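Long-range contacts in PHO85 cyclin-10 (Saccharomyces cerevisiae, PDB 4KRD), which acts as the cyclin partner of the kinase Pho85, in a holoenzyme that phosphorylates and negatively regulates glycogen synthase, curbing glycogen accumulation under favourable growth conditions: residues I25-V31 with N189-A194; N42-I47 with A105-D110; R90-C95 with Y157-C162; I138-L143 with L172-L177. All coordinates share one frame; numbering follows the deposited sequence.

Contact 1: residues I25-V31 with N189-A194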
loop_
_atom_site.group_PDB
_atom_site.type_symbol
_atom_site.label_atom_id
_atom_site.label_comp_id
_atom_site.label_asym_id
_atom_site.label_seq_id
_atom_site.Cartn_x
_atom_site.Cartn_y
_atom_site.Cartn_z
ATOM N N ILE B 25 -3.868 18.708 -13.772
ATOM C CA ILE B 25 -3.958 17.394 -14.409
ATOM C C ILE B 25 -5.301 16.716 -14.112
ATOM O O ILE B 25 -5.635 16.481 -12.953
ATOM C CB ILE B 25 -2.787 16.490 -13.970
ATOM C CG1 ILE B 25 -1.448 17.147 -14.333
ATOM C CG2 ILE B 25 -2.902 15.110 -14.593
ATOM C CD1 ILE B 25 -0.240 16.316 -13.963
ATOM N N PRO B 26 -6.072 16.396 -15.168
ATOM C CA PRO B 26 -7.412 15.809 -15.030
ATOM C C PRO B 26 -7.390 14.580 -14.132
ATOM O O PRO B 26 -6.496 13.739 -14.263
ATOM C CB PRO B 26 -7.762 15.387 -16.463
ATOM C CG PRO B 26 -6.902 16.246 -17.339
ATOM C CD PRO B 26 -5.631 16.449 -16.571
ATOM N N VAL B 27 -8.369 14.468 -13.242
ATOM C CA VAL B 27 -8.389 13.374 -12.278
ATOM C C VAL B 27 -8.601 12.029 -12.969
ATOM O O VAL B 27 -8.249 10.981 -12.427
ATOM C CB VAL B 27 -9.465 13.591 -11.199
ATOM C CG1 VAL B 27 -10.856 13.461 -11.810
ATOM C CG2 VAL B 27 -9.280 12.607 -10.053
ATOM N N ASP B 28 -9.159 12.065 -14.172
ATOM C CA ASP B 28 -9.401 10.841 -14.930
ATOM C C ASP B 28 -8.386 10.622 -16.053
ATOM O O ASP B 28 -8.649 9.867 -16.993
ATOM C CB ASP B 28 -10.826 10.833 -15.493
ATOM N N VAL B 29 -7.226 11.268 -15.954
ATOM C CA VAL B 29 -6.182 11.117 -16.970
ATOM C C VAL B 29 -5.813 9.642 -17.154
ATOM O O VAL B 29 -5.916 8.839 -16.223
ATOM C CB VAL B 29 -4.920 11.965 -16.637
ATOM C CG1 VAL B 29 -4.124 11.330 -15.510
ATOM C CG2 VAL B 29 -4.051 12.155 -17.874
ATOM N N GLU B 30 -5.394 9.278 -18.361
ATOM C CA GLU B 30 -5.099 7.880 -18.655
ATOM C C GLU B 30 -3.609 7.585 -18.534
ATOM O O GLU B 30 -2.771 8.442 -18.833
ATOM C CB GLU B 30 -5.607 7.502 -20.052
ATOM N N VAL B 31 -3.284 6.375 -18.082
ATOM C CA VAL B 31 -1.892 5.945 -18.019
ATOM C C VAL B 31 -1.256 6.196 -19.378
ATOM O O VAL B 31 -1.783 5.762 -20.408
ATOM C CB VAL B 31 -1.747 4.445 -17.667
ATOM C CG1 VAL B 31 -0.271 4.058 -17.570
ATOM C CG2 VAL B 31 -2.472 4.121 -16.368
ATOM N N ASN B 189 -2.446 6.945 -11.474
ATOM C CA ASN B 189 -2.352 7.320 -12.881
ATOM C C ASN B 189 -1.920 8.776 -13.080
ATOM O O ASN B 189 -1.142 9.077 -13.989
ATOM C CB ASN B 189 -3.679 7.038 -13.611
ATOM C CG ASN B 189 -4.010 5.546 -13.690
ATOM O OD1 ASN B 189 -3.193 4.689 -13.355
ATOM N ND2 ASN B 189 -5.220 5.236 -14.139
ATOM N N ARG B 190 -2.394 9.679 -12.225
ATOM C CA ARG B 190 -2.017 11.081 -12.353
ATOM C C ARG B 190 -0.545 11.340 -12.045
ATOM O O ARG B 190 0.045 12.269 -12.588
ATOM C CB ARG B 190 -2.887 11.985 -11.483
ATOM C CG ARG B 190 -4.370 11.897 -11.795
ATOM C CD ARG B 190 -5.157 12.725 -10.805
ATOM N NE ARG B 190 -4.985 14.153 -11.023
ATOM C CZ ARG B 190 -4.979 15.057 -10.053
ATOM N NH1 ARG B 190 -5.119 14.675 -8.791
ATOM N NH2 ARG B 190 -4.827 16.340 -10.345
ATOM N N LYS B 191 0.051 10.540 -11.167
ATOM C CA LYS B 191 1.480 10.712 -10.911
ATOM C C LYS B 191 2.291 10.176 -12.088
ATOM O O LYS B 191 3.268 10.807 -12.508
ATOM C CB LYS B 191 1.890 10.118 -9.557
ATOM C CG LYS B 191 1.205 10.862 -8.394
ATOM C CD LYS B 191 1.867 10.589 -7.074
ATOM C CE LYS B 191 1.248 11.436 -5.980
ATOM N NZ LYS B 191 -0.100 10.975 -5.580
ATOM N N LEU B 192 1.848 9.052 -12.656
ATOM C CA LEU B 192 2.458 8.507 -13.860
ATOM C C LEU B 192 2.422 9.555 -14.966
ATOM O O LEU B 192 3.423 9.790 -15.658
ATOM C CB LEU B 192 1.736 7.234 -14.329
ATOM C CG LEU B 192 1.868 5.981 -13.459
ATOM C CD1 LEU B 192 1.423 4.737 -14.214
ATOM C CD2 LEU B 192 3.288 5.818 -12.988
ATOM N N ALA B 193 1.268 10.197 -15.114
ATOM C CA ALA B 193 1.099 11.231 -16.128
ATOM C C ALA B 193 1.989 12.432 -15.846
ATOM O O ALA B 193 2.675 12.917 -16.743
ATOM C CB ALA B 193 -0.350 11.665 -16.214
ATOM N N ALA B 194 1.961 12.909 -14.602
ATOM C CA ALA B 194 2.726 14.086 -14.198
ATOM C C ALA B 194 4.204 13.992 -14.555
ATOM O O ALA B 194 4.827 15.010 -14.865
ATOM C CB ALA B 194 2.553 14.361 -12.704
#

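Contact 2: residues N42-I47 with A105-D110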
loop_
_atom_site.group_PDB
_atom_site.type_symbol
_atom_site.label_atom_id
_atom_site.label_comp_id
_atom_site.label_asym_id
_atom_site.label_seq_id
_atom_site.Cartn_x
_atom_site.Cartn_y
_atom_site.Cartn_z
ATOM N N ASN B 42 12.865 10.318 -20.679
ATOM C CA ASN B 42 12.230 11.350 -19.866
ATOM C C ASN B 42 12.884 11.453 -18.497
ATOM O O ASN B 42 12.999 12.535 -17.934
ATOM C CB ASN B 42 10.732 11.079 -19.718
ATOM C CG ASN B 42 9.999 11.157 -21.040
ATOM O OD1 ASN B 42 10.549 11.631 -22.037
ATOM N ND2 ASN B 42 8.756 10.691 -21.058
ATOM N N PHE B 43 13.312 10.309 -17.974
ATOM C CA PHE B 43 13.979 10.227 -16.687
ATOM C C PHE B 43 15.296 11.000 -16.769
ATOM O O PHE B 43 15.547 11.922 -15.992
ATOM C CB PHE B 43 14.216 8.743 -16.365
ATOM C CG PHE B 43 14.717 8.470 -14.969
ATOM C CD1 PHE B 43 14.545 9.389 -13.946
ATOM C CD2 PHE B 43 15.338 7.258 -14.680
ATOM C CE1 PHE B 43 14.993 9.114 -12.661
ATOM C CE2 PHE B 43 15.791 6.973 -13.401
ATOM C CZ PHE B 43 15.628 7.914 -12.391
ATOM N N LYS B 44 16.134 10.624 -17.726
ATOM C CA LYS B 44 17.406 11.312 -17.959
ATOM C C LYS B 44 17.231 12.807 -18.212
ATOM O O LYS B 44 17.956 13.630 -17.652
ATOM C CB LYS B 44 18.149 10.657 -19.125
ATOM N N GLU B 45 16.259 13.167 -19.039
ATOM C CA GLU B 45 16.083 14.576 -19.403
ATOM C C GLU B 45 15.593 15.418 -18.221
ATOM O O GLU B 45 15.958 16.589 -18.083
ATOM C CB GLU B 45 15.149 14.709 -20.608
ATOM C CG GLU B 45 15.189 16.080 -21.262
ATOM C CD GLU B 45 14.192 16.207 -22.399
ATOM O OE1 GLU B 45 13.550 15.193 -22.738
ATOM O OE2 GLU B 45 14.046 17.319 -22.952
ATOM N N THR B 46 14.781 14.817 -17.353
ATOM C CA THR B 46 14.336 15.492 -16.133
ATOM C C THR B 46 15.540 15.819 -15.266
ATOM O O THR B 46 15.660 16.926 -14.734
ATOM C CB THR B 46 13.337 14.620 -15.331
ATOM O OG1 THR B 46 12.176 14.351 -16.127
ATOM C CG2 THR B 46 12.906 15.321 -14.046
ATOM N N ILE B 47 16.439 14.851 -15.128
ATOM C CA ILE B 47 17.672 15.082 -14.389
ATOM C C ILE B 47 18.498 16.222 -15.011
ATOM O O ILE B 47 18.961 17.125 -14.315
ATOM C CB ILE B 47 18.531 13.817 -14.303
ATOM C CG1 ILE B 47 17.834 12.783 -13.408
ATOM C CG2 ILE B 47 19.899 14.180 -13.733
ATOM C CD1 ILE B 47 18.290 11.342 -13.634
ATOM N N ALA B 105 9.945 6.494 -10.923
ATOM C CA ALA B 105 11.267 6.994 -10.565
ATOM C C ALA B 105 11.382 8.471 -10.883
ATOM O O ALA B 105 11.955 9.259 -10.108
ATOM C CB ALA B 105 12.358 6.211 -11.301
ATOM N N THR B 106 10.865 8.847 -12.048
ATOM C CA THR B 106 10.911 10.242 -12.462
ATOM C C THR B 106 10.074 11.113 -11.529
ATOM O O THR B 106 10.496 12.206 -11.138
ATOM C CB THR B 106 10.442 10.429 -13.920
ATOM O OG1 THR B 106 11.247 9.632 -14.793
ATOM C CG2 THR B 106 10.544 11.912 -14.341
ATOM N N PHE B 107 8.897 10.626 -11.152
ATOM C CA PHE B 107 8.055 11.402 -10.258
ATOM C C PHE B 107 8.679 11.561 -8.879
ATOM O O PHE B 107 8.483 12.582 -8.226
ATOM C CB PHE B 107 6.634 10.824 -10.115
ATOM C CG PHE B 107 5.738 11.714 -9.308
ATOM C CD1 PHE B 107 5.137 12.822 -9.899
ATOM C CD2 PHE B 107 5.548 11.492 -7.950
ATOM C CE1 PHE B 107 4.338 13.682 -9.154
ATOM C CE2 PHE B 107 4.755 12.359 -7.192
ATOM C CZ PHE B 107 4.149 13.451 -7.799
ATOM N N LEU B 108 9.421 10.553 -8.424
ATOM C CA LEU B 108 10.109 10.658 -7.138
ATOM C C LEU B 108 11.126 11.811 -7.152
ATOM O O LEU B 108 11.221 12.587 -6.195
ATOM C CB LEU B 108 10.787 9.328 -6.748
ATOM C CG LEU B 108 9.853 8.141 -6.455
ATOM C CD1 LEU B 108 10.648 6.866 -6.132
ATOM C CD2 LEU B 108 8.890 8.472 -5.314
ATOM N N ILE B 109 11.892 11.930 -8.235
ATOM C CA ILE B 109 12.827 13.041 -8.313
ATOM C C ILE B 109 12.094 14.380 -8.499
ATOM O O ILE B 109 12.497 15.389 -7.918
ATOM C CB ILE B 109 13.934 12.814 -9.379
ATOM C CG1 ILE B 109 13.335 12.680 -10.775
ATOM C CG2 ILE B 109 14.770 11.572 -9.042
ATOM C CD1 ILE B 109 14.392 12.837 -11.890
ATOM N N ASP B 110 11.016 14.372 -9.288
ATOM C CA ASP B 110 10.093 15.513 -9.428
ATOM C C ASP B 110 9.647 16.034 -8.078
ATOM O O ASP B 110 9.684 17.222 -7.815
ATOM C CB ASP B 110 8.801 15.096 -10.158
ATOM C CG ASP B 110 8.968 14.961 -11.670
ATOM O OD1 ASP B 110 9.846 15.634 -12.247
ATOM O OD2 ASP B 110 8.179 14.193 -12.278
HETATM O O HOH W 1 9.634 15.053 -15.024
#

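Contact 3: residues R90-C95 with Y157-C162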
loop_
_atom_site.group_PDB
_atom_site.type_symbol
_atom_site.label_atom_id
_atom_site.label_comp_id
_atom_site.label_asym_id
_atom_site.label_seq_id
_atom_site.Cartn_x
_atom_site.Cartn_y
_atom_site.Cartn_z
ATOM N N ARG B 90 22.544 -0.063 -18.542
ATOM C CA ARG B 90 23.003 -1.228 -17.793
ATOM C C ARG B 90 21.924 -1.763 -16.843
ATOM O O ARG B 90 21.705 -2.968 -16.765
ATOM C CB ARG B 90 24.302 -0.927 -17.037
ATOM C CG ARG B 90 24.687 -2.007 -16.031
ATOM C CD ARG B 90 26.058 -1.780 -15.412
ATOM N NE ARG B 90 26.280 -2.689 -14.288
ATOM C CZ ARG B 90 26.674 -3.954 -14.407
ATOM N NH1 ARG B 90 26.905 -4.474 -15.609
ATOM N NH2 ARG B 90 26.837 -4.704 -13.323
ATOM N N ILE B 91 21.252 -0.861 -16.129
ATOM C CA ILE B 91 20.196 -1.250 -15.196
ATOM C C ILE B 91 19.053 -1.954 -15.932
ATOM O O ILE B 91 18.595 -3.023 -15.519
ATOM C CB ILE B 91 19.675 -0.024 -14.382
ATOM C CG1 ILE B 91 20.796 0.558 -13.516
ATOM C CG2 ILE B 91 18.501 -0.407 -13.488
ATOM C CD1 ILE B 91 20.416 1.834 -12.733
ATOM N N GLN B 92 18.603 -1.369 -17.034
ATOM C CA GLN B 92 17.490 -1.949 -17.777
ATOM C C GLN B 92 17.865 -3.257 -18.478
ATOM O O GLN B 92 17.043 -4.167 -18.579
ATOM C CB GLN B 92 16.925 -0.941 -18.780
ATOM C CG GLN B 92 15.760 -1.465 -19.609
ATOM C CD GLN B 92 14.564 -1.895 -18.759
ATOM O OE1 GLN B 92 13.651 -2.572 -19.241
ATOM N NE2 GLN B 92 14.571 -1.512 -17.493
ATOM N N ASP B 93 19.100 -3.344 -18.961
ATOM C CA ASP B 93 19.598 -4.565 -19.596
ATOM C C ASP B 93 19.596 -5.723 -18.607
ATOM O O ASP B 93 19.271 -6.864 -18.958
ATOM C CB ASP B 93 21.020 -4.356 -20.130
ATOM C CG ASP B 93 21.047 -3.593 -21.442
ATOM O OD1 ASP B 93 20.001 -3.546 -22.128
ATOM O OD2 ASP B 93 22.118 -3.044 -21.786
ATOM N N LYS B 94 19.956 -5.414 -17.364
ATOM C CA LYS B 94 20.066 -6.405 -16.302
ATOM C C LYS B 94 18.735 -6.700 -15.600
ATOM O O LYS B 94 18.518 -7.808 -15.101
ATOM C CB LYS B 94 21.088 -5.932 -15.266
ATOM C CG LYS B 94 22.490 -5.722 -15.805
ATOM C CD LYS B 94 23.216 -7.046 -16.021
ATOM C CE LYS B 94 24.711 -6.827 -16.254
ATOM N NZ LYS B 94 25.457 -8.109 -16.426
ATOM N N CYS B 95 17.840 -5.719 -15.559
ATOM C CA CYS B 95 16.621 -5.852 -14.756
ATOM C C CYS B 95 15.343 -6.010 -15.559
ATOM O O CYS B 95 14.382 -6.579 -15.071
ATOM C CB CYS B 95 16.467 -4.663 -13.813
ATOM S SG CYS B 95 17.754 -4.533 -12.613
ATOM N N TYR B 157 21.318 -8.967 -5.884
ATOM C CA TYR B 157 21.308 -8.758 -7.323
ATOM C C TYR B 157 21.293 -7.278 -7.727
ATOM O O TYR B 157 22.092 -6.846 -8.572
ATOM C CB TYR B 157 20.125 -9.475 -7.962
ATOM C CG TYR B 157 20.166 -9.415 -9.466
ATOM C CD1 TYR B 157 21.121 -10.131 -10.175
ATOM C CD2 TYR B 157 19.261 -8.641 -10.182
ATOM C CE1 TYR B 157 21.177 -10.081 -11.551
ATOM C CE2 TYR B 157 19.306 -8.588 -11.567
ATOM C CZ TYR B 157 20.270 -9.315 -12.244
ATOM O OH TYR B 157 20.344 -9.277 -13.618
ATOM N N PHE B 158 20.388 -6.499 -7.141
ATOM C CA PHE B 158 20.331 -5.064 -7.474
ATOM C C PHE B 158 21.633 -4.315 -7.139
ATOM O O PHE B 158 22.116 -3.503 -7.932
ATOM C CB PHE B 158 19.126 -4.377 -6.822
ATOM C CG PHE B 158 18.783 -3.047 -7.447
ATOM C CD1 PHE B 158 18.017 -2.988 -8.597
ATOM C CD2 PHE B 158 19.250 -1.859 -6.897
ATOM C CE1 PHE B 158 17.714 -1.759 -9.190
ATOM C CE2 PHE B 158 18.947 -0.631 -7.480
ATOM C CZ PHE B 158 18.184 -0.582 -8.632
ATOM N N SER B 159 22.194 -4.576 -5.963
ATOM C CA SER B 159 23.483 -3.998 -5.586
ATOM C C SER B 159 24.559 -4.238 -6.654
ATOM O O SER B 159 25.227 -3.304 -7.097
ATOM C CB SER B 159 23.956 -4.592 -4.259
ATOM O OG SER B 159 23.059 -4.271 -3.215
ATOM N N LYS B 160 24.715 -5.491 -7.069
ATOM C CA LYS B 160 25.726 -5.847 -8.064
ATOM C C LYS B 160 25.471 -5.162 -9.395
ATOM O O LYS B 160 26.406 -4.741 -10.072
ATOM C CB LYS B 160 25.772 -7.360 -8.278
ATOM C CG LYS B 160 26.160 -8.154 -7.045
ATOM C CD LYS B 160 26.079 -9.654 -7.327
ATOM C CE LYS B 160 26.358 -10.481 -6.079
ATOM N NZ LYS B 160 26.193 -11.937 -6.362
ATOM N N VAL B 161 24.207 -5.066 -9.784
ATOM C CA VAL B 161 23.866 -4.363 -11.012
ATOM C C VAL B 161 24.333 -2.906 -10.956
ATOM O O VAL B 161 24.877 -2.383 -11.935
ATOM C CB VAL B 161 22.356 -4.422 -11.299
ATOM C CG1 VAL B 161 21.982 -3.426 -12.393
ATOM C CG2 VAL B 161 21.952 -5.829 -11.689
ATOM N N CYS B 162 24.146 -2.267 -9.798
ATOM C CA CYS B 162 24.476 -0.854 -9.618
ATOM C C CYS B 162 25.917 -0.648 -9.175
ATOM O O CYS B 162 26.381 0.489 -9.033
ATOM C CB CYS B 162 23.535 -0.213 -8.592
ATOM S SG CYS B 162 21.803 -0.181 -9.099
#

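Contact 4: residues I138-L143 with L172-L177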
loop_
_atom_site.group_PDB
_atom_site.type_symbol
_atom_site.label_atom_id
_atom_site.label_comp_id
_atom_site.label_asym_id
_atom_site.label_seq_id
_atom_site.Cartn_x
_atom_site.Cartn_y
_atom_site.Cartn_z
ATOM N N ILE B 138 20.122 5.301 -8.632
ATOM C CA ILE B 138 20.054 4.048 -7.895
ATOM C C ILE B 138 18.859 4.019 -6.929
ATOM O O ILE B 138 18.044 3.100 -6.965
ATOM C CB ILE B 138 21.359 3.825 -7.130
ATOM C CG1 ILE B 138 22.512 3.615 -8.123
ATOM C CG2 ILE B 138 21.260 2.613 -6.214
ATOM C CD1 ILE B 138 23.836 3.348 -7.445
ATOM N N ALA B 139 18.760 5.029 -6.075
ATOM C CA ALA B 139 17.683 5.093 -5.073
ATOM C C ALA B 139 16.284 5.187 -5.678
ATOM O O ALA B 139 15.350 4.495 -5.236
ATOM C CB ALA B 139 17.930 6.272 -4.121
ATOM N N ALA B 140 16.119 6.048 -6.689
ATOM C CA ALA B 140 14.797 6.280 -7.275
ATOM C C ALA B 140 14.288 5.049 -8.012
ATOM O O ALA B 140 13.095 4.727 -7.967
ATOM C CB ALA B 140 14.817 7.504 -8.196
ATOM N N VAL B 141 15.190 4.347 -8.690
ATOM C CA VAL B 141 14.783 3.118 -9.350
ATOM C C VAL B 141 14.405 2.062 -8.318
ATOM O O VAL B 141 13.401 1.400 -8.473
ATOM C CB VAL B 141 15.851 2.564 -10.316
ATOM C CG1 VAL B 141 15.483 1.141 -10.768
ATOM C CG2 VAL B 141 16.018 3.510 -11.521
ATOM N N ARG B 142 15.206 1.924 -7.267
ATOM C CA ARG B 142 14.993 0.858 -6.289
ATOM C C ARG B 142 13.703 1.081 -5.521
ATOM O O ARG B 142 12.900 0.162 -5.350
ATOM C CB ARG B 142 16.199 0.735 -5.341
ATOM C CG ARG B 142 16.049 -0.345 -4.256
ATOM C CD ARG B 142 15.905 -1.751 -4.854
ATOM N NE ARG B 142 16.110 -2.791 -3.842
ATOM C CZ ARG B 142 15.917 -4.086 -4.058
ATOM N NH1 ARG B 142 15.509 -4.497 -5.250
ATOM N NH2 ARG B 142 16.126 -4.961 -3.089
ATOM N N LEU B 143 13.487 2.316 -5.079
ATOM C CA LEU B 143 12.285 2.671 -4.331
ATOM C C LEU B 143 11.059 2.484 -5.219
ATOM O O LEU B 143 10.020 1.984 -4.785
ATOM C CB LEU B 143 12.394 4.126 -3.839
ATOM C CG LEU B 143 11.758 4.494 -2.501
ATOM C CD1 LEU B 143 11.991 3.389 -1.481
ATOM C CD2 LEU B 143 12.300 5.835 -1.979
ATOM N N LEU B 172 20.872 4.321 0.723
ATOM C CA LEU B 172 20.290 5.151 -0.323
ATOM C C LEU B 172 18.762 5.037 -0.412
ATOM O O LEU B 172 18.086 6.052 -0.573
ATOM C CB LEU B 172 20.936 4.842 -1.671
ATOM C CG LEU B 172 22.422 5.229 -1.772
ATOM C CD1 LEU B 172 22.947 4.885 -3.145
ATOM C CD2 LEU B 172 22.639 6.722 -1.434
ATOM N N GLU B 173 18.221 3.823 -0.317
ATOM C CA GLU B 173 16.758 3.650 -0.251
ATOM C C GLU B 173 16.147 4.519 0.838
ATOM O O GLU B 173 15.160 5.206 0.613
ATOM C CB GLU B 173 16.365 2.208 0.081
ATOM C CG GLU B 173 16.715 1.173 -0.945
ATOM C CD GLU B 173 16.339 -0.235 -0.469
ATOM O OE1 GLU B 173 16.523 -0.541 0.724
ATOM O OE2 GLU B 173 15.872 -1.032 -1.298
ATOM N N VAL B 174 16.720 4.444 2.035
ATOM C CA VAL B 174 16.156 5.132 3.182
ATOM C C VAL B 174 16.352 6.641 3.077
ATOM O O VAL B 174 15.490 7.402 3.479
ATOM C CB VAL B 174 16.763 4.620 4.501
ATOM C CG1 VAL B 174 16.280 5.460 5.672
ATOM C CG2 VAL B 174 16.413 3.158 4.713
ATOM N N SER B 175 17.493 7.067 2.548
ATOM C CA SER B 175 17.746 8.491 2.381
ATOM C C SER B 175 16.704 9.133 1.463
ATOM O O SER B 175 16.189 10.204 1.763
ATOM C CB SER B 175 19.157 8.735 1.825
ATOM O OG SER B 175 20.143 8.278 2.738
ATOM N N LEU B 176 16.400 8.485 0.341
ATOM C CA LEU B 176 15.436 9.064 -0.588
ATOM C C LEU B 176 14.057 9.018 0.068
ATOM O O LEU B 176 13.310 9.987 0.046
ATOM C CB LEU B 176 15.426 8.314 -1.917
ATOM C CG LEU B 176 14.361 8.782 -2.903
ATOM C CD1 LEU B 176 14.538 10.293 -3.185
ATOM C CD2 LEU B 176 14.394 7.968 -4.173
ATOM N N LEU B 177 13.739 7.887 0.684
ATOM C CA LEU B 177 12.449 7.746 1.366
ATOM C C LEU B 177 12.224 8.856 2.411
ATOM O O LEU B 177 11.195 9.548 2.390
ATOM C CB LEU B 177 12.343 6.341 1.987
ATOM C CG LEU B 177 11.040 6.000 2.718
ATOM C CD1 LEU B 177 9.892 5.978 1.753
ATOM C CD2 LEU B 177 11.175 4.651 3.439
#

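Contact 1: residues I25-V31 with N189-A194
Ile25 offers its carbonyl oxygen to Arg190, joining the irregular N-terminal chain to the first turns of helix 189-203. Arg190 NH2 donates to Ile25 O at 2.7 Å within the carbonyl plane, though the bond is bent (N-H...O 139°), and Arg190 NE adds a weak bond to the same oxygen. The reach depends on a kink in the arginine chain at chi3 (72°), which brings the edge of the guanidinium up to Ile25. NH2 also forms a salt bridge with Glu18, further up the same N-terminal chain.

Packing is tight beside this polar grip. A type I turn from Pro26 to Val29 curls over the arginine stem, with Arg190 CD 3.6 Å from Val27 CA and Arg190 CG 3.8 Å from Val29 CG1. Two alanines bring the helix close: Ile25 CD1 sits 3.6 Å from Ala194 CB, and Val29 CG1 3.9 Å from Ala193 CB. The outer side is looser. Pro26 and Val27 start their side chains away from the helix and are exposed, and Val31, which lies across the Asn189 amide and touches Leu192 CD1 with its CG1, is poorly ordered; another protein chain of the assembly packs nearby.

A leucine in place of Arg190 would probably leave Ile25 O without its donor and Glu18 without its positive mate. One arginine thus ties this irregular chain to the helix through a backbone oxygen and a carboxylate, while aliphatic packing on Ala193 and Ala194 shares the contact.

Contact 2: residues N42-I47 with A105-D110
Phe43 lays one face of its ring over the methyl of Ala105, a CH-pi contact with Ala105 CB 4.2 Å from the ring centroid and 24° off the normal. With CG anti to the backbone N (chi1 -171°), the ring swings across to the neighbouring helix, where Ile109 CD1 meets its edge at CE1, 3.8 Å away. Thr106 OG1 lies 3.4 Å from Phe43 CD1, but its hydrogen bond goes back to Tyr102 O in its own helix.

The helices 36-54 and 99-113 run almost parallel here, their local axes 9.6 Å apart at an angle of 16°, in the buried heart of the mainly helical cyclin fold; this chain is the C-terminal cyclin portion of a longer protein. Val141 of helix 130-148 also packs on Phe43. An alanine at Phe43 would probably open a gap beside Ala105 and leave Ile109 CD1 without its aromatic neighbour.

One turn further on, Thr46 divides its two branches. Its CG2 packs 3.6 Å from Ile109 CD1, while OG1 donates to Asn42 O at 2.7 Å and accepts from a water. That water also donates to Asp110 OD1, 2.8 Å from the water oxygen.

Contact 3: residues R90-C95 with Y157-C162
Two helices of the cyclin fold, 84-95 and 155-162, pack roughly antiparallel (144° between their local directions) well away from the chain centre, with Arg90 and Tyr157 each reaching across to backbone oxygens of the other helix. The extended chain of Arg90 carries its guanidinium to two successive carbonyls, Lys160 O in its plane and Val161 O tilted from it. Arg90 NE donates to Val161 O at 2.8 Å, in the plane of that carbonyl. Its NH2 reaches Lys160 O at 3.3 Å and adds a weak bond to Val161 O. Gripping neighbouring oxygens in this way fixes the rotation of the planar group.

At the opposite end of the contact the direction of donation reverses. Tyr157 OH gives its hydrogen to Lys94 O at 2.8 Å, the oxygen lying at the ring edge while the hydroxyl approaches 33° out of the carbonyl plane. Having CG anti to the backbone N (chi1 -174°) sends the ring toward that last turn of helix 84-95.

Val161 fills the space between the two polar ties: its CG2 packs 3.7 Å from Lys94 CB and also lies over the rim of one face of the Tyr157 ring, and CG1 faces Ile91 and Cys95. Cys95 SG makes an oblique sulfur-aromatic contact with Phe158, 5.4 Å from the ring centroid. The end of helix 84-95 is thereby packed on the short helix 155-162 at the edge of the cyclin fold.

Contact 4: residues I138-L143 with L172-L177
Ala139 and Leu143 pack against Leu172, Leu176 and Leu177 of the facing helix. Helices 130-148 and 166-180 cross nearly at right angles (86°), their local axes 8.6 Å apart, and Ala139 stands at the crossing. Its CB touches Leu176 CB at 3.9 Å, while the backbone oxygen of Leu172 lies 3.6 Å from Ala139 CB. Leu176, whose CG is anti to the backbone N (chi1 175°), sends CD2 to within 3.6 Å of Ala140 CA. Leu143 CD2 meets Leu176 CD2 at 3.7 Å and continues to Leu177 CB. Ile138 closes the other end, crossing Leu172 obliquely.

The charged interaction lies to one side of this apolar patch. Arg142 NE forms a salt bridge with Glu173 OE2 at 3.1 Å. The guanidinium and carboxylate planes stand 14° apart, yet they share a single, bent bond through NE, with OE2 tilted out of the guanidinium plane. Both groups have further partners: Arg142 NH1 bonds to His153 O, and Glu173 OE2 is shared with Lys146. Two positive side chains on one oxygen would be expected to favour the ionised carboxylate.

Glu173 OE1 accepts a hydrogen bond from the backbone of another protein chain, on which Leu143 and Leu177 also pack. This crossed pair is part of the helical cyclin fold, and its contacts with that chain are consistent with a kinase-facing side.

Contact 2 lies about 5 Å from the chain centre, and the others are arranged round it. Its centre is about 13 Å from that of contact 4, and the two touch where Phe43 CE2 comes 3.9 Å from Val141 CG2. Contact 4 passes the packing outward to contact 3 through Phe158 CE2, 3.7 Å from Arg142 CB. On another flank, Lys191 CD reaches Phe107 CE2 at 3.4 Å, joining contact 1 to contact 2. Contacts 1 and 3 are farthest apart, about 29 Å between centres. Along the chain, contact 1 encloses the other three. Contacts 1 and 4 both adjoin another protein chain, consistent with a shared kinase-facing side.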